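Local coordinates for protein insecticidal Delta-Endotoxin Cry8Ea1 (Bacillus Thuringiensis, PDB 3EB7) that kills insect larvae such as those of Holotrichia parallela as a three-domain Cry toxin, probably by binding midgut receptors and inserting helices to form membrane pores, at residues A[26-30]-A[89-93]; A[440-445]-A[488-494]. All coordinates share one frame; numbering follows the deposited sequence.

Read from the N terminus, the chain first closes contact 1: it leaves helix 26-40, runs through helix 47-59 and returns along helix 65-93, so that a largely helical loop of 58 residues brings 89-93 back beside 26-30. This contact belongs to the N-terminal helical bundle. Only far downstream, after the sheets of the middle part of the chain, does contact 2 open, where 440-445 pairs with 488-494 across a 42-residue loop that holds no helix. The two loops follow one another in series, neither nested nor crossed. Contact 2 adds an edge strand to a C-terminal sheet; its nearest atoms lie about 17 Å from those of contact 1.

Contact 1 (A[26-30]-A[89-93]); sequences VGPIV and LEEWQ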
loop_
_atom_site.group_PDB
_atom_site.type_symbol
_atom_site.label_atom_id
_atom_site.label_comp_id
_atom_site.label_asym_id
_atom_site.label_seq_id
_atom_site.Cartn_x
_atom_site.Cartn_y
_atom_site.Cartn_z
ATOM N N VAL A 26 -23.188 2.773 -14.252
ATOM C CA VAL A 26 -22.808 1.742 -15.254
ATOM C C VAL A 26 -21.686 2.161 -16.214
ATOM O O VAL A 26 -20.871 1.334 -16.607
ATOM C CB VAL A 26 -24.049 1.150 -16.057
ATOM C CG1 VAL A 26 -24.751 2.208 -16.907
ATOM C CG2 VAL A 26 -23.627 -0.033 -16.937
ATOM N N GLY A 27 -21.631 3.439 -16.587
ATOM C CA GLY A 27 -20.603 3.925 -17.529
ATOM C C GLY A 27 -19.172 3.699 -17.047
ATOM O O GLY A 27 -18.370 3.056 -17.750
ATOM N N PRO A 28 -18.837 4.238 -15.848
ATOM C CA PRO A 28 -17.562 3.979 -15.160
ATOM C C PRO A 28 -17.224 2.486 -14.984
ATOM O O PRO A 28 -16.070 2.113 -15.184
ATOM C CB PRO A 28 -17.759 4.658 -13.811
ATOM C CG PRO A 28 -18.717 5.803 -14.131
ATOM C CD PRO A 28 -19.680 5.191 -15.093
ATOM N N ILE A 29 -18.224 1.655 -14.653
ATOM C CA ILE A 29 -18.039 0.235 -14.416
ATOM C C ILE A 29 -17.683 -0.506 -15.718
ATOM O O ILE A 29 -16.847 -1.420 -15.717
ATOM C CB ILE A 29 -19.261 -0.374 -13.628
ATOM C CG1 ILE A 29 -19.203 0.066 -12.158
ATOM C CG2 ILE A 29 -19.358 -1.934 -13.714
ATOM C CD1 ILE A 29 -20.419 -0.266 -11.406
ATOM N N VAL A 30 -18.280 -0.090 -16.833
ATOM C CA VAL A 30 -17.980 -0.712 -18.130
ATOM C C VAL A 30 -16.554 -0.356 -18.552
ATOM O O VAL A 30 -15.774 -1.224 -18.973
ATOM C CB VAL A 30 -19.011 -0.303 -19.194
ATOM C CG1 VAL A 30 -18.550 -0.694 -20.616
ATOM C CG2 VAL A 30 -20.341 -0.954 -18.866
ATOM N N LEU A 89 -22.556 -6.531 -21.126
ATOM C CA LEU A 89 -22.732 -5.249 -20.437
ATOM C C LEU A 89 -22.828 -4.079 -21.412
ATOM O O LEU A 89 -23.549 -3.114 -21.142
ATOM C CB LEU A 89 -21.580 -4.972 -19.484
ATOM C CG LEU A 89 -21.529 -5.725 -18.159
ATOM C CD1 LEU A 89 -20.106 -5.668 -17.601
ATOM C CD2 LEU A 89 -22.543 -5.156 -17.156
ATOM N N GLU A 90 -22.090 -4.134 -22.521
ATOM C CA GLU A 90 -22.104 -3.025 -23.468
ATOM C C GLU A 90 -23.416 -3.025 -24.224
ATOM O O GLU A 90 -23.996 -1.968 -24.444
ATOM C CB GLU A 90 -20.901 -3.059 -24.420
ATOM C CG GLU A 90 -19.570 -2.676 -23.756
ATOM C CD GLU A 90 -18.318 -3.115 -24.551
ATOM O OE1 GLU A 90 -18.428 -3.942 -25.494
ATOM O OE2 GLU A 90 -17.203 -2.630 -24.225
ATOM N N GLU A 91 -23.893 -4.219 -24.582
ATOM C CA GLU A 91 -25.172 -4.355 -25.265
ATOM C C GLU A 91 -26.381 -4.153 -24.340
ATOM O O GLU A 91 -27.464 -3.819 -24.807
ATOM C CB GLU A 91 -25.263 -5.665 -26.062
ATOM C CG GLU A 91 -24.514 -5.646 -27.428
ATOM C CD GLU A 91 -24.601 -4.286 -28.208
ATOM O OE1 GLU A 91 -25.733 -3.852 -28.559
ATOM O OE2 GLU A 91 -23.528 -3.658 -28.472
ATOM N N TRP A 92 -26.197 -4.340 -23.033
ATOM C CA TRP A 92 -27.209 -3.954 -22.051
ATOM C C TRP A 92 -27.289 -2.439 -21.910
ATOM O O TRP A 92 -28.384 -1.881 -21.915
ATOM C CB TRP A 92 -26.952 -4.597 -20.679
ATOM C CG TRP A 92 -27.874 -4.114 -19.588
ATOM C CD1 TRP A 92 -29.245 -4.175 -19.585
ATOM C CD2 TRP A 92 -27.503 -3.518 -18.337
ATOM N NE1 TRP A 92 -29.750 -3.631 -18.427
ATOM C CE2 TRP A 92 -28.709 -3.228 -17.636
ATOM C CE3 TRP A 92 -26.279 -3.182 -17.747
ATOM C CZ2 TRP A 92 -28.726 -2.627 -16.371
ATOM C CZ3 TRP A 92 -26.290 -2.578 -16.491
ATOM C CH2 TRP A 92 -27.512 -2.308 -15.812
ATOM N N GLN A 93 -26.128 -1.793 -21.784
ATOM C CA GLN A 93 -26.032 -0.351 -21.524
ATOM C C GLN A 93 -26.728 0.472 -22.613
ATOM O O GLN A 93 -27.118 1.617 -22.361
ATOM C CB GLN A 93 -24.564 0.094 -21.349
ATOM C CG GLN A 93 -24.369 1.587 -20.921
ATOM C CD GLN A 93 -22.893 2.103 -20.972
ATOM O OE1 GLN A 93 -21.953 1.362 -21.272
ATOM N NE2 GLN A 93 -22.717 3.387 -20.676
#
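Val26 and Val30, one helical turn apart, face Trp92, Gln93, Leu89 and Glu90 across two nearly antiparallel helix segments (159° between directions). Their axes stay 10.8 Å apart, and no hydrogen bond joins them, so side-chain packing carries the contact. The apolar part begins with Val26, whose CG2 lies 3.7 Å from CZ3 of Trp92, meeting the six-membered ring obliquely. Val30 CG2 packs more loosely, 4.2 Å from Leu89 CB. Branched valines suit this place because each sends two methyls to different partners without a long flexible chain.

The polar residues contribute their reach. The chain of Gln93 is extended throughout, its CG opposite the backbone N (chi1 -174°), and reaches across to the other helix: its OE1 comes 3.7 Å from Val30 CG2, while NE2 lies 3.8 Å from the CA of Gly27, a residue whose side chain, if it had one, would run into the ring of the following Pro28. Glu90 uses its aliphatic stem, with CG 3.9 Å from Val30 CG1.

Around this pair, Phe153 of helix 133-153 touches Val26 and meets Trp92 edge-to-face, while helix 99-119 packs Val105 on Leu89 and Val101 and Leu102 on Trp92.

Contact 2 (A[440-445]-A[488-494]); sequences TNTVYS and RLNINSP. With SO4 (sulfate ion), chain D.
Asn441 and Asn490 both place CG anti to their own carbonyl carbon (chi1 -67° and -75°), which, with the turn of chi2, lets each amide reach a backbone oxygen of the other segment. Asn441 lies just before, and Asn490 within, a short parallel beta pairing, Thr442 with Asn490 and Val443 with Ile491, which adds strand 442-443 to the edge of a mixed sheet in the C-terminal domain, a beta-sandwich in three-domain Cry toxins.

Asn490 ND2 donates to Thr440 O at 2.9 Å, in the carbonyl plane on a lone pair. Asn441 ND2 binds Arg488 O at 2.9 Å, also in that oxygen's carbonyl plane. Asparagine suits both places because its short, flat amide can donate to a main-chain oxygen while its OD1 serves another partner: Lys455 for Asn441, Gln559 for Asn490. The backbone ladder starts at these residues and runs on: Asn490 N to Asn441 O, Val443 N to Asn490 O and Asn492 N to Val443 O. Asn441 enters it from a left-handed backbone conformation (phi 45°).

On one face Val443 and Ile491 lie side by side, CG2 of the valine 3.6 Å from CD1 of the isoleucine. Such branched residues favour extended backbone and fill this buried side, where Phe555 touches Ile491 and Tyr499 touches Val443. The other face is more polar: Thr442 OG1 shares a 2.8 Å hydrogen bond with Thr440 OG1 and also binds a water. Thr442 CG2 lies over one face of the Tyr444 ring, offset toward the rim, and that ring is nearly perpendicular to the neighbouring Asn492 amide.

Beyond the pairing, a cis peptide bond precedes Pro494. A sulfate, probably from the crystallisation liquor, accepts a nearly straight hydrogen bond from Ser493 N to its O4 at 3.0 Å.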
loop_
_atom_site.group_PDB
_atom_site.type_symbol
_atom_site.label_atom_id
_atom_site.label_comp_id
_atom_site.label_asym_id
_atom_site.label_seq_id
_atom_site.Cartn_x
_atom_site.Cartn_y
_atom_site.Cartn_z
ATOM N N THR A 440 -2.579 16.718 2.741
ATOM C CA THR A 440 -3.420 17.795 3.264
ATOM C C THR A 440 -4.580 17.309 4.131
ATOM O O THR A 440 -5.307 18.145 4.719
ATOM C CB THR A 440 -4.059 18.602 2.071
ATOM O OG1 THR A 440 -4.579 17.673 1.114
ATOM C CG2 THR A 440 -3.025 19.523 1.353
ATOM N N ASN A 441 -4.794 15.985 4.190
ATOM C CA ASN A 441 -6.026 15.458 4.813
ATOM C C ASN A 441 -7.300 16.226 4.367
ATOM O O ASN A 441 -8.042 16.808 5.185
ATOM C CB ASN A 441 -5.908 15.446 6.341
ATOM C CG ASN A 441 -4.881 14.464 6.841
ATOM O OD1 ASN A 441 -4.710 13.384 6.266
ATOM N ND2 ASN A 441 -4.187 14.828 7.921
ATOM N N THR A 442 -7.529 16.226 3.062
ATOM C CA THR A 442 -8.657 16.903 2.448
ATOM C C THR A 442 -9.924 16.152 2.778
ATOM O O THR A 442 -9.947 14.933 2.712
ATOM C CB THR A 442 -8.481 16.988 0.907
ATOM O OG1 THR A 442 -7.306 17.745 0.620
ATOM C CG2 THR A 442 -9.673 17.667 0.202
ATOM N N VAL A 443 -10.972 16.899 3.121
ATOM C CA VAL A 443 -12.324 16.365 3.355
ATOM C C VAL A 443 -13.206 16.862 2.214
ATOM O O VAL A 443 -13.339 18.088 2.004
ATOM C CB VAL A 443 -12.882 16.816 4.755
ATOM C CG1 VAL A 443 -14.266 16.226 5.051
ATOM C CG2 VAL A 443 -11.924 16.404 5.850
ATOM N N TYR A 444 -13.774 15.898 1.482
ATOM C CA TYR A 444 -14.671 16.143 0.349
ATOM C C TYR A 444 -16.141 16.270 0.742
ATOM O O TYR A 444 -16.617 15.522 1.593
ATOM C CB TYR A 444 -14.513 15.050 -0.728
ATOM C CG TYR A 444 -13.075 14.931 -1.180
ATOM C CD1 TYR A 444 -12.202 14.051 -0.544
ATOM C CD2 TYR A 444 -12.576 15.740 -2.210
ATOM C CE1 TYR A 444 -10.862 13.961 -0.922
ATOM C CE2 TYR A 444 -11.254 15.660 -2.594
ATOM C CZ TYR A 444 -10.400 14.766 -1.947
ATOM O OH TYR A 444 -9.086 14.679 -2.328
ATOM N N SER A 445 -16.849 17.201 0.111
ATOM C CA SER A 445 -18.265 17.421 0.400
ATOM C C SER A 445 -19.102 16.337 -0.226
ATOM O O SER A 445 -20.226 16.116 0.175
ATOM C CB SER A 445 -18.744 18.733 -0.207
ATOM O OG SER A 445 -17.920 19.791 0.196
ATOM N N ARG A 488 -5.054 17.120 11.605
ATOM C CA ARG A 488 -5.231 18.419 10.966
ATOM C C ARG A 488 -5.833 18.234 9.589
ATOM O O ARG A 488 -5.386 17.366 8.817
ATOM C CB ARG A 488 -3.890 19.127 10.916
ATOM C CG ARG A 488 -3.559 19.751 9.563
ATOM C CD ARG A 488 -3.208 21.247 9.724
ATOM N NE ARG A 488 -4.173 21.883 10.630
ATOM C CZ ARG A 488 -5.360 22.335 10.247
ATOM N NH1 ARG A 488 -5.724 22.235 8.948
ATOM N NH2 ARG A 488 -6.165 22.888 11.167
ATOM N N LEU A 489 -6.873 19.002 9.297
ATOM C CA LEU A 489 -7.695 18.779 8.105
ATOM C C LEU A 489 -7.887 20.013 7.198
ATOM O O LEU A 489 -7.891 21.156 7.668
ATOM C CB LEU A 489 -9.076 18.273 8.519
ATOM C CG LEU A 489 -9.289 17.123 9.507
ATOM C CD1 LEU A 489 -10.774 17.131 9.890
ATOM C CD2 LEU A 489 -8.864 15.784 8.868
ATOM N N ASN A 490 -8.064 19.769 5.900
ATOM C CA ASN A 490 -8.424 20.815 4.976
ATOM C C ASN A 490 -9.810 20.545 4.434
ATOM O O ASN A 490 -10.013 19.550 3.710
ATOM C CB ASN A 490 -7.356 21.015 3.881
ATOM C CG ASN A 490 -6.113 21.753 4.423
ATOM O OD1 ASN A 490 -6.124 22.988 4.570
ATOM N ND2 ASN A 490 -5.054 20.990 4.772
ATOM N N ILE A 491 -10.775 21.402 4.830
ATOM C CA ILE A 491 -12.190 21.132 4.506
ATOM C C ILE A 491 -12.545 21.844 3.177
ATOM O O ILE A 491 -12.416 23.083 3.053
ATOM C CB ILE A 491 -13.205 21.526 5.668
ATOM C CG1 ILE A 491 -12.731 21.136 7.101
ATOM C CG2 ILE A 491 -14.634 21.035 5.375
ATOM C CD1 ILE A 491 -12.400 19.670 7.342
ATOM N N ASN A 492 -12.965 21.058 2.187
ATOM C CA ASN A 492 -13.469 21.617 0.932
ATOM C C ASN A 492 -14.865 22.258 1.094
ATOM O O ASN A 492 -15.628 21.935 2.014
ATOM C CB ASN A 492 -13.516 20.561 -0.158
ATOM C CG ASN A 492 -12.143 20.251 -0.759
ATOM O OD1 ASN A 492 -11.131 20.871 -0.436
ATOM N ND2 ASN A 492 -12.118 19.279 -1.642
ATOM N N SER A 493 -15.210 23.169 0.204
ATOM C CA SER A 493 -16.433 23.907 0.409
ATOM C C SER A 493 -17.660 22.995 0.108
ATOM O O SER A 493 -17.526 21.982 -0.623
ATOM C CB SER A 493 -16.417 25.182 -0.445
ATOM O OG SER A 493 -17.089 24.939 -1.649
ATOM N N PRO A 494 -18.845 23.324 0.662
ATOM C CA PRO A 494 -19.226 24.426 1.525
ATOM C C PRO A 494 -19.104 24.051 3.001
ATOM O O PRO A 494 -19.416 22.930 3.371
ATOM C CB PRO A 494 -20.688 24.630 1.144
ATOM C CG PRO A 494 -21.174 23.212 0.935
ATOM C CD PRO A 494 -20.005 22.466 0.346
HETATM S S SO4 D . -12.955 24.715 -2.135
HETATM O O1 SO4 D . -11.683 24.687 -2.854
HETATM O O2 SO4 D . -12.701 24.971 -0.713
HETATM O O3 SO4 D . -13.778 25.805 -2.665
HETATM O O4 SO4 D . -13.617 23.417 -2.335
HETATM O O HOH W 1 -7.806 20.473 0.428
HETATM O O HOH W 2 -15.236 18.376 -2.439
#